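Local coordinates for protein D-3-phosphoglycerate dehydrogenase (Sulfolobus tokodaii, PDB 2EKL) that binds NAD and probably oxidises D-3-phosphoglycerate in the first step of serine biosynthesis, at residues 107-112 with 201-206; 235-240 with 258-263; 160-165 with 182-187. All coordinates share one frame; numbering follows the deposited sequence.

Interaction 1 (107-112 with 201-206); sequences ELTIGL and SLHVTV. With NAD (nicotinamide-adenine-dinucleotide), chain B.
Thr109, on the helix that runs through 107-112, faces the end of the strand entering 201-206, and the backbones come closest at Thr109 and Ser201, whose CA atoms are 7.9 Å apart. Three buried side chains make the contact. The side chains of Thr109 and His203 come from opposite directions, and OG1 lies at the edge of the imidazole, in its plane, 3.4 Å from His203 CE1. The methyl CG2 of Thr109 also lies against His203 CE1 and packs 3.3 Å from Ser201 OG. Because chi1 of Thr109 is -60°, CG2 stands anti to the backbone N while OG1 swings beside that N, which suits a hydroxyl bonded to Ala105 O one helical turn back and to Thr231 OG1. A beta-branched residue with one polar and one apolar arm therefore fits this place. A valine here would probably leave Ala105 O and Thr231 OG1 without that hydroxyl partner. Ser201 OG and His203 NE2 lie 2.6 Å apart and share a hydrogen bond, which limits the rotation of the imidazole. Beyond the histidine the chain leaves the strand and reaches the dinucleotide: the ribose hydroxyl O3D of NAD donates to Val204 O at 2.5 Å. Val204 CG1 packs on the adenine, 3.6 Å from NAD C4A. This is the usual place for the cofactor in a Rossmann fold, at the C-terminal end of a parallel strand. Strand 199-202 is flanked by strands 144-148 and 226-230, while His203 also touches Ile153 and Val157 of helix 152-163, and Glu107 of helix 102-118 bonds Leu140 N and Ala141 N of the second subunit.

Interaction 2 (235-240 with 258-263); sequences VAVNGK and VFWNEP
Trp260 reaches across to 235-240 with its indole, whose N-H meets Val237 O. At the edge, NE1 donates to Val237 O over 3.1 Å; the N-H...O angle is 153°, a moderately bent bond, with the oxygen close to the ring plane and the donor tilted from the carbonyl plane. Gly239 CA lies off toward the rim of the ring, 3.5 Å from Trp260 CZ2. Glycine suits this position because a CB would point toward the indole and come very close to CZ2. Val237 adds an apolar flank, its CB 4.3 Å from Trp260 CZ2. With chi1 at -60°, CG of the tryptophan lies anti to its carbonyl carbon, and this carries the large ring over toward the turn that leads into helix 239-247. Asn238 occupies the N-cap position of that helix, and its OD1 accepts from Ala241 N. In this nucleotide-binding domain of Rossmann type, strand 226-230, helix 239-247 and strand 251-256 form a beta-alpha-beta crossover, and the contact joins the start of its helix to the loop after its second strand. Within that loop Trp260 also packs on its neighbour Phe259. Trp260 CZ3 stands over the centre of the Phe259 ring, 3.9 Å above its plane, while Phe259 CZ lies at the indole edge. The phenylalanine backbone is held as well, for Phe259 N donates to Glu262 OE2 over 2.9 Å, along the anti lone pair, at an angle of 169°. Glu262 OE1 is bonded to His283 ND1, and Trp268 of helix 267-274 meets Trp260 edge-to-face.

Interaction 3 (160-165 with 182-187); sequences IANAMG and KINAKA
Asn162, near the end of helix 152-163, meets Asn184 in the turn that follows helix 177-182, and both helices finish in Schellman motifs within this Rossmann-type domain. The first segment opens with Ile160, which packs on Val106 and Ile110 of helix 102-118 and also on Ala163 of the second subunit, where an apolar side chain suits the buried surroundings; Ala161 is buried too. Next comes Asn162, on the side facing the other helix end, where an amide that can both donate and accept is well placed near solvent. Its CG stands anti to the backbone N (chi1 174°), which extends the amide toward the turn, and ND2 donates to Asn184 OD1 over 3.0 Å. The bond is bent, 142° at the hydrogen, and the two amide planes stand 89° apart, with the donor tilted from the carbonyl plane of Asn184. Ala163, small enough for close approach, packs on Ala163 of the second subunit. Met164, the first residue to leave helical angles, sends its flexible side chain onto Met113 and Ile114. Gly165 takes the positive phi of the C-prime place, where a side chain would be jammed against the preceding carbonyl; its N bonds to Asn162 O, and Met166 N reaches back to Ala161 O. Asn184 fills the same place in the partner motif, asparagine being among the residues that tolerate positive phi well. Two waters add to the direct bond. One donates to Asn162 OD1 and, weakly, to Asn184 OD1; the other accepts from Asn162 ND2 at 3.1 Å and donates to Asn184 O at 2.6 Å.

Overall arrangement
Following the chain from the N terminus, past a first parallel sheet, helix 102-118 carries the first of these segments, and interaction 1 closes a long loop when strand 199-202 returns beside it. Nested inside that loop is interaction 3, which brings the end of helix 152-163 to the turn before edge strand 186-187. Interaction 2 follows in series, joining the start of helix 239-247 to the loop after strand 251-256. Interaction 1 touches both others: Leu202 and Val237 pack together on one side, Ile110 and Ile160 on the other. Interactions 2 and 3 stay about 18 Å apart at their nearest atoms. All three lie in the NAD-binding domain and touch the second subunit.

Interaction 1 (107-112 with 201-206)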
loop_
_atom_site.group_PDB
_atom_site.type_symbol
_atom_site.label_atom_id
_atom_site.label_comp_id
_atom_site.label_asym_id
_atom_site.label_seq_id
_atom_site.Cartn_x
_atom_site.Cartn_y
_atom_site.Cartn_z
ATOM N N GLU A 107 -8.517 2.287 -0.592
ATOM C CA GLU A 107 -7.447 1.342 -0.341
ATOM C C GLU A 107 -6.379 1.384 -1.426
ATOM O O GLU A 107 -5.185 1.359 -1.124
ATOM C CB GLU A 107 -8.036 -0.065 -0.181
ATOM C CG GLU A 107 -8.760 -0.233 1.160
ATOM C CD GLU A 107 -9.846 -1.295 1.138
ATOM O OE1 GLU A 107 -9.767 -2.229 0.314
ATOM O OE2 GLU A 107 -10.777 -1.198 1.967
ATOM N N LEU A 108 -6.795 1.464 -2.685
ATOM C CA LEU A 108 -5.819 1.518 -3.766
ATOM C C LEU A 108 -5.001 2.799 -3.647
ATOM O O LEU A 108 -3.810 2.809 -3.950
ATOM C CB LEU A 108 -6.503 1.476 -5.136
ATOM C CG LEU A 108 -5.539 1.442 -6.329
ATOM C CD1 LEU A 108 -4.737 0.146 -6.301
ATOM C CD2 LEU A 108 -6.319 1.553 -7.635
ATOM N N THR A 109 -5.638 3.879 -3.198
ATOM C CA THR A 109 -4.942 5.159 -3.043
ATOM C C THR A 109 -3.793 5.018 -2.048
ATOM O O THR A 109 -2.663 5.433 -2.322
ATOM C CB THR A 109 -5.896 6.271 -2.545
ATOM O OG1 THR A 109 -6.959 6.449 -3.490
ATOM C CG2 THR A 109 -5.138 7.593 -2.384
ATOM N N ILE A 110 -4.087 4.436 -0.887
ATOM C CA ILE A 110 -3.073 4.230 0.146
ATOM C C ILE A 110 -1.987 3.297 -0.384
ATOM O O ILE A 110 -0.793 3.500 -0.131
ATOM C CB ILE A 110 -3.696 3.608 1.427
ATOM C CG1 ILE A 110 -4.703 4.588 2.045
ATOM C CG2 ILE A 110 -2.598 3.247 2.432
ATOM C CD1 ILE A 110 -4.110 5.933 2.446
ATOM N N GLY A 111 -2.402 2.273 -1.121
ATOM C CA GLY A 111 -1.441 1.336 -1.675
ATOM C C GLY A 111 -0.499 2.025 -2.652
ATOM O O GLY A 111 0.708 1.784 -2.632
ATOM N N LEU A 112 -1.050 2.871 -3.518
ATOM C CA LEU A 112 -0.241 3.600 -4.498
ATOM C C LEU A 112 0.719 4.566 -3.807
ATOM O O LEU A 112 1.890 4.679 -4.190
ATOM C CB LEU A 112 -1.148 4.371 -5.471
ATOM C CG LEU A 112 -1.838 3.534 -6.555
ATOM C CD1 LEU A 112 -2.858 4.380 -7.314
ATOM C CD2 LEU A 112 -0.780 2.991 -7.512
ATOM N N SER A 201 -2.737 13.999 -2.594
ATOM C CA SER A 201 -3.606 12.954 -3.124
ATOM C C SER A 201 -4.849 13.596 -3.737
ATOM O O SER A 201 -5.570 14.335 -3.066
ATOM C CB SER A 201 -3.987 11.975 -2.010
ATOM O OG SER A 201 -4.549 10.791 -2.542
ATOM N N LEU A 202 -5.093 13.303 -5.011
ATOM C CA LEU A 202 -6.220 13.884 -5.740
ATOM C C LEU A 202 -7.462 13.002 -5.742
ATOM O O LEU A 202 -7.407 11.835 -6.129
ATOM C CB LEU A 202 -5.793 14.179 -7.178
ATOM C CG LEU A 202 -4.472 14.942 -7.315
ATOM C CD1 LEU A 202 -4.130 15.094 -8.786
ATOM C CD2 LEU A 202 -4.578 16.313 -6.639
ATOM N N HIS A 203 -8.586 13.576 -5.318
ATOM C CA HIS A 203 -9.853 12.852 -5.237
ATOM C C HIS A 203 -11.003 13.763 -5.642
ATOM O O HIS A 203 -12.050 13.788 -4.997
ATOM C CB HIS A 203 -10.058 12.365 -3.805
ATOM C CG HIS A 203 -8.936 11.517 -3.302
ATOM N ND1 HIS A 203 -8.746 10.220 -3.724
ATOM C CD2 HIS A 203 -7.906 11.800 -2.472
ATOM C CE1 HIS A 203 -7.644 9.740 -3.175
ATOM N NE2 HIS A 203 -7.115 10.678 -2.412
ATOM N N VAL A 204 -10.800 14.503 -6.722
ATOM C CA VAL A 204 -11.802 15.445 -7.206
ATOM C C VAL A 204 -12.700 14.916 -8.312
ATOM O O VAL A 204 -12.367 13.952 -9.002
ATOM C CB VAL A 204 -11.129 16.724 -7.753
ATOM C CG1 VAL A 204 -10.315 17.396 -6.662
ATOM C CG2 VAL A 204 -10.241 16.372 -8.948
ATOM N N THR A 205 -13.851 15.565 -8.461
ATOM C CA THR A 205 -14.802 15.246 -9.513
ATOM C C THR A 205 -14.736 16.447 -10.445
ATOM O O THR A 205 -15.110 17.558 -10.066
ATOM C CB THR A 205 -16.239 15.124 -8.984
ATOM O OG1 THR A 205 -16.556 16.280 -8.199
ATOM C CG2 THR A 205 -16.397 13.864 -8.148
ATOM N N VAL A 206 -14.235 16.228 -11.653
ATOM C CA VAL A 206 -14.112 17.297 -12.632
ATOM C C VAL A 206 -14.592 16.811 -13.991
ATOM O O VAL A 206 -14.658 15.606 -14.239
ATOM C CB VAL A 206 -12.647 17.766 -12.761
ATOM C CG1 VAL A 206 -12.191 18.414 -11.461
ATOM C CG2 VAL A 206 -11.751 16.586 -13.099
HETATM P PA NAD B . -17.226 12.954 -4.269
HETATM O O1A NAD B . -17.699 12.356 -3.008
HETATM O O2A NAD B . -18.277 13.625 -5.137
HETATM O O5B NAD B . -16.056 13.979 -3.884
HETATM C C5B NAD B . -15.435 14.745 -4.904
HETATM C C4B NAD B . -14.936 16.106 -4.124
HETATM O O4B NAD B . -13.956 16.814 -4.902
HETATM C C3B NAD B . -16.165 16.996 -3.739
HETATM O O3B NAD B . -16.172 17.314 -2.349
HETATM C C2B NAD B . -16.026 18.172 -4.713
HETATM O O2B NAD B . -16.608 19.400 -4.349
HETATM C C1B NAD B . -14.549 18.154 -4.863
HETATM N N9A NAD B . -14.046 18.981 -6.005
HETATM C C8A NAD B . -14.520 19.122 -7.302
HETATM N N7A NAD B . -13.734 19.991 -7.980
HETATM C C5A NAD B . -12.758 20.412 -7.143
HETATM C C6A NAD B . -11.629 21.318 -7.248
HETATM N N6A NAD B . -11.370 21.958 -8.376
HETATM N N1A NAD B . -10.773 21.531 -6.115
HETATM C C2A NAD B . -11.001 20.868 -4.866
HETATM N N3A NAD B . -12.101 19.985 -4.759
HETATM C C4A NAD B . -12.951 19.770 -5.877
HETATM O O3 NAD B . -16.553 11.814 -5.186
HETATM P PN NAD B . -15.752 10.479 -4.762
HETATM O O1N NAD B . -15.006 10.717 -3.517
HETATM O O2N NAD B . -16.800 9.418 -4.704
HETATM O O5D NAD B . -14.882 10.323 -6.068
HETATM C C5D NAD B . -13.714 11.100 -6.223
HETATM C C4D NAD B . -13.041 10.831 -7.553
HETATM O O4D NAD B . -12.579 9.496 -7.652
HETATM C C3D NAD B . -13.912 11.042 -8.825
HETATM O O3D NAD B . -13.166 11.707 -9.856
HETATM C C2D NAD B . -14.354 9.667 -9.172
HETATM O O2D NAD B . -14.903 9.581 -10.472
HETATM C C1D NAD B . -13.066 8.955 -8.868
HETATM N N1N NAD B . -13.109 7.475 -8.695
HETATM C C2N NAD B . -12.105 6.695 -9.349
HETATM C C3N NAD B . -12.126 5.277 -9.197
HETATM C C7N NAD B . -11.086 4.462 -9.867
HETATM O O7N NAD B . -11.457 3.256 -10.327
HETATM N N7N NAD B . -9.829 4.846 -10.038
HETATM C C4N NAD B . -13.200 4.676 -8.360
HETATM C C5N NAD B . -14.214 5.481 -7.703
HETATM C C6N NAD B . -14.158 6.900 -7.879
#

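Interaction 2 (235-240 with 258-263)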
loop_
_atom_site.group_PDB
_atom_site.type_symbol
_atom_site.label_atom_id
_atom_site.label_comp_id
_atom_site.label_asym_id
_atom_site.label_seq_id
_atom_site.Cartn_x
_atom_site.Cartn_y
_atom_site.Cartn_z
ATOM N N VAL A 235 -7.468 14.074 -16.116
ATOM C CA VAL A 235 -7.595 15.469 -16.543
ATOM C C VAL A 235 -7.432 16.503 -15.427
ATOM O O VAL A 235 -7.281 17.694 -15.705
ATOM C CB VAL A 235 -8.950 15.723 -17.262
ATOM C CG1 VAL A 235 -9.069 14.819 -18.476
ATOM C CG2 VAL A 235 -10.108 15.495 -16.308
ATOM N N ALA A 236 -7.463 16.056 -14.175
ATOM C CA ALA A 236 -7.298 16.968 -13.049
ATOM C C ALA A 236 -5.851 17.454 -13.000
ATOM O O ALA A 236 -5.537 18.437 -12.329
ATOM C CB ALA A 236 -7.657 16.263 -11.741
ATOM N N VAL A 237 -4.980 16.766 -13.731
ATOM C CA VAL A 237 -3.560 17.107 -13.769
ATOM C C VAL A 237 -3.056 17.446 -15.167
ATOM O O VAL A 237 -3.406 16.779 -16.140
ATOM C CB VAL A 237 -2.700 15.937 -13.239
ATOM C CG1 VAL A 237 -1.215 16.284 -13.341
ATOM C CG2 VAL A 237 -3.077 15.629 -11.803
ATOM N N ASN A 238 -2.235 18.488 -15.256
ATOM C CA ASN A 238 -1.640 18.881 -16.530
ATOM C C ASN A 238 -0.494 17.889 -16.722
ATOM O O ASN A 238 0.558 18.020 -16.093
ATOM C CB ASN A 238 -1.087 20.308 -16.440
ATOM C CG ASN A 238 -0.473 20.783 -17.745
ATOM O OD1 ASN A 238 0.094 19.996 -18.501
ATOM N ND2 ASN A 238 -0.566 22.083 -18.004
ATOM N N GLY A 239 -0.708 16.895 -17.581
ATOM C CA GLY A 239 0.299 15.874 -17.818
ATOM C C GLY A 239 1.627 16.366 -18.349
ATOM O O GLY A 239 2.682 15.833 -18.001
ATOM N N LYS A 240 1.586 17.374 -19.211
ATOM C CA LYS A 240 2.812 17.912 -19.771
ATOM C C LYS A 240 3.595 18.665 -18.696
ATOM O O LYS A 240 4.820 18.581 -18.641
ATOM C CB LYS A 240 2.479 18.805 -20.966
ATOM C CG LYS A 240 1.873 18.008 -22.117
ATOM C CD LYS A 240 1.344 18.896 -23.239
ATOM C CE LYS A 240 0.774 18.050 -24.367
ATOM N NZ LYS A 240 0.232 18.882 -25.474
ATOM N N VAL A 258 -5.195 6.273 -12.946
ATOM C CA VAL A 258 -5.826 6.842 -14.136
ATOM C C VAL A 258 -4.838 7.555 -15.064
ATOM O O VAL A 258 -3.956 8.293 -14.615
ATOM C CB VAL A 258 -6.942 7.838 -13.737
ATOM C CG1 VAL A 258 -8.031 7.110 -12.959
ATOM C CG2 VAL A 258 -6.356 8.971 -12.905
ATOM N N PHE A 259 -4.989 7.325 -16.364
ATOM C CA PHE A 259 -4.116 7.947 -17.351
ATOM C C PHE A 259 -4.972 8.670 -18.385
ATOM O O PHE A 259 -6.099 8.264 -18.663
ATOM C CB PHE A 259 -3.243 6.889 -18.036
ATOM C CG PHE A 259 -1.770 7.192 -17.986
ATOM C CD1 PHE A 259 -1.095 7.235 -16.769
ATOM C CD2 PHE A 259 -1.054 7.440 -19.156
ATOM C CE1 PHE A 259 0.269 7.521 -16.716
ATOM C CE2 PHE A 259 0.309 7.725 -19.113
ATOM C CZ PHE A 259 0.972 7.766 -17.891
ATOM N N TRP A 260 -4.433 9.749 -18.941
ATOM C CA TRP A 260 -5.147 10.545 -19.930
ATOM C C TRP A 260 -5.685 9.647 -21.035
ATOM O O TRP A 260 -6.808 9.829 -21.504
ATOM C CB TRP A 260 -4.205 11.622 -20.467
ATOM C CG TRP A 260 -3.729 12.514 -19.350
ATOM C CD1 TRP A 260 -4.323 13.664 -18.907
ATOM C CD2 TRP A 260 -2.628 12.267 -18.467
ATOM N NE1 TRP A 260 -3.663 14.144 -17.798
ATOM C CE2 TRP A 260 -2.619 13.306 -17.507
ATOM C CE3 TRP A 260 -1.649 11.267 -18.388
ATOM C CZ2 TRP A 260 -1.670 13.371 -16.481
ATOM C CZ3 TRP A 260 -0.704 11.333 -17.367
ATOM C CH2 TRP A 260 -0.724 12.379 -16.427
ATOM N N ASN A 261 -4.877 8.667 -21.424
ATOM C CA ASN A 261 -5.247 7.681 -22.433
ATOM C C ASN A 261 -4.764 6.335 -21.906
ATOM O O ASN A 261 -3.590 6.183 -21.565
ATOM C CB ASN A 261 -4.581 7.988 -23.776
ATOM C CG ASN A 261 -5.319 9.055 -24.563
ATOM O OD1 ASN A 261 -6.458 8.856 -24.985
ATOM N ND2 ASN A 261 -4.673 10.199 -24.759
ATOM N N GLU A 262 -5.672 5.366 -21.834
ATOM C CA GLU A 262 -5.341 4.038 -21.324
ATOM C C GLU A 262 -5.587 2.968 -22.389
ATOM O O GLU A 262 -6.730 2.586 -22.634
ATOM C CB GLU A 262 -6.193 3.746 -20.080
ATOM C CG GLU A 262 -6.167 4.874 -19.040
ATOM C CD GLU A 262 -7.198 4.707 -17.929
ATOM O OE1 GLU A 262 -8.107 3.865 -18.064
ATOM O OE2 GLU A 262 -7.107 5.437 -16.919
ATOM N N PRO A 263 -4.518 2.471 -23.039
ATOM C CA PRO A 263 -3.099 2.809 -22.881
ATOM C C PRO A 263 -2.773 4.161 -23.512
ATOM O O PRO A 263 -3.563 4.692 -24.293
ATOM C CB PRO A 263 -2.377 1.672 -23.614
ATOM C CG PRO A 263 -3.425 0.594 -23.767
ATOM C CD PRO A 263 -4.672 1.378 -24.012
#

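Interaction 3 (160-165 with 182-187)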
loop_
_atom_site.group_PDB
_atom_site.type_symbol
_atom_site.label_atom_id
_atom_site.label_comp_id
_atom_site.label_asym_id
_atom_site.label_seq_id
_atom_site.Cartn_x
_atom_site.Cartn_y
_atom_site.Cartn_z
ATOM N N ILE A 160 -7.225 7.520 7.216
ATOM C CA ILE A 160 -6.173 6.512 7.220
ATOM C C ILE A 160 -4.794 7.155 7.338
ATOM O O ILE A 160 -3.965 6.712 8.132
ATOM C CB ILE A 160 -6.251 5.631 5.945
ATOM C CG1 ILE A 160 -7.554 4.819 5.968
ATOM C CG2 ILE A 160 -5.057 4.689 5.877
ATOM C CD1 ILE A 160 -7.924 4.181 4.632
ATOM N N ALA A 161 -4.549 8.210 6.568
ATOM C CA ALA A 161 -3.251 8.878 6.624
ATOM C C ALA A 161 -2.988 9.423 8.027
ATOM O O ALA A 161 -1.857 9.390 8.513
ATOM C CB ALA A 161 -3.195 10.004 5.595
ATOM N N ASN A 162 -4.032 9.923 8.682
ATOM C CA ASN A 162 -3.879 10.441 10.036
ATOM C C ASN A 162 -3.437 9.310 10.965
ATOM O O ASN A 162 -2.569 9.493 11.823
ATOM C CB ASN A 162 -5.196 11.046 10.533
ATOM C CG ASN A 162 -5.133 11.469 11.989
ATOM O OD1 ASN A 162 -5.670 10.792 12.872
ATOM N ND2 ASN A 162 -4.460 12.583 12.251
ATOM N N ALA A 163 -4.025 8.130 10.779
ATOM C CA ALA A 163 -3.680 6.980 11.600
ATOM C C ALA A 163 -2.243 6.535 11.332
ATOM O O ALA A 163 -1.605 5.918 12.186
ATOM C CB ALA A 163 -4.661 5.831 11.334
ATOM N N MET A 164 -1.739 6.856 10.141
ATOM C CA MET A 164 -0.372 6.518 9.767
ATOM C C MET A 164 0.594 7.558 10.340
ATOM O O MET A 164 1.789 7.533 10.059
ATOM C CB MET A 164 -0.237 6.466 8.239
ATOM C CG MET A 164 -1.041 5.340 7.592
ATOM S SD MET A 164 -0.958 5.388 5.778
ATOM C CE MET A 164 0.781 5.100 5.500
ATOM N N GLY A 165 0.063 8.480 11.140
ATOM C CA GLY A 165 0.911 9.497 11.742
ATOM C C GLY A 165 1.236 10.685 10.854
ATOM O O GLY A 165 2.164 11.446 11.144
ATOM N N LYS A 182 -13.213 17.184 12.165
ATOM C CA LYS A 182 -13.727 15.957 12.759
ATOM C C LYS A 182 -12.795 14.757 12.621
ATOM O O LYS A 182 -12.851 13.838 13.435
ATOM C CB LYS A 182 -15.096 15.609 12.163
ATOM C CG LYS A 182 -15.738 14.370 12.781
ATOM C CD LYS A 182 -15.872 14.515 14.295
ATOM C CE LYS A 182 -16.433 13.255 14.943
ATOM N NZ LYS A 182 -17.816 12.941 14.481
ATOM N N ILE A 183 -11.944 14.753 11.598
ATOM C CA ILE A 183 -11.028 13.631 11.409
ATOM C C ILE A 183 -9.585 13.998 11.753
ATOM O O ILE A 183 -8.651 13.304 11.358
ATOM C CB ILE A 183 -11.059 13.103 9.956
ATOM C CG1 ILE A 183 -10.377 14.098 9.018
ATOM C CG2 ILE A 183 -12.498 12.886 9.513
ATOM C CD1 ILE A 183 -10.066 13.507 7.652
ATOM N N ASN A 184 -9.425 15.088 12.498
ATOM C CA ASN A 184 -8.118 15.585 12.921
ATOM C C ASN A 184 -7.335 16.191 11.759
ATOM O O ASN A 184 -6.106 16.249 11.792
ATOM C CB ASN A 184 -7.285 14.474 13.568
ATOM C CG ASN A 184 -6.125 15.021 14.389
ATOM O OD1 ASN A 184 -5.080 14.381 14.517
ATOM N ND2 ASN A 184 -6.314 16.203 14.964
ATOM N N ALA A 185 -8.052 16.635 10.733
ATOM C CA ALA A 185 -7.422 17.261 9.573
ATOM C C ALA A 185 -7.707 18.752 9.647
ATOM O O ALA A 185 -8.454 19.204 10.516
ATOM C CB ALA A 185 -7.991 16.681 8.282
ATOM N N LYS A 186 -7.110 19.520 8.744
ATOM C CA LYS A 186 -7.329 20.960 8.730
ATOM C C LYS A 186 -7.646 21.438 7.319
ATOM O O LYS A 186 -6.871 21.212 6.387
ATOM C CB LYS A 186 -6.089 21.685 9.259
ATOM C CG LYS A 186 -6.262 23.191 9.410
ATOM C CD LYS A 186 -5.019 23.824 10.023
ATOM C CE LYS A 186 -5.254 25.285 10.381
ATOM N NZ LYS A 186 -5.600 26.109 9.192
ATOM N N ALA A 187 -8.796 22.086 7.159
ATOM C CA ALA A 187 -9.186 22.607 5.858
ATOM C C ALA A 187 -8.382 23.877 5.606
ATOM O O ALA A 187 -8.341 24.774 6.453
ATOM C CB ALA A 187 -10.682 22.912 5.833
HETATM O O HOH W 1 -3.832 15.267 10.882
HETATM O O HOH W 2 -5.634 11.311 15.901
#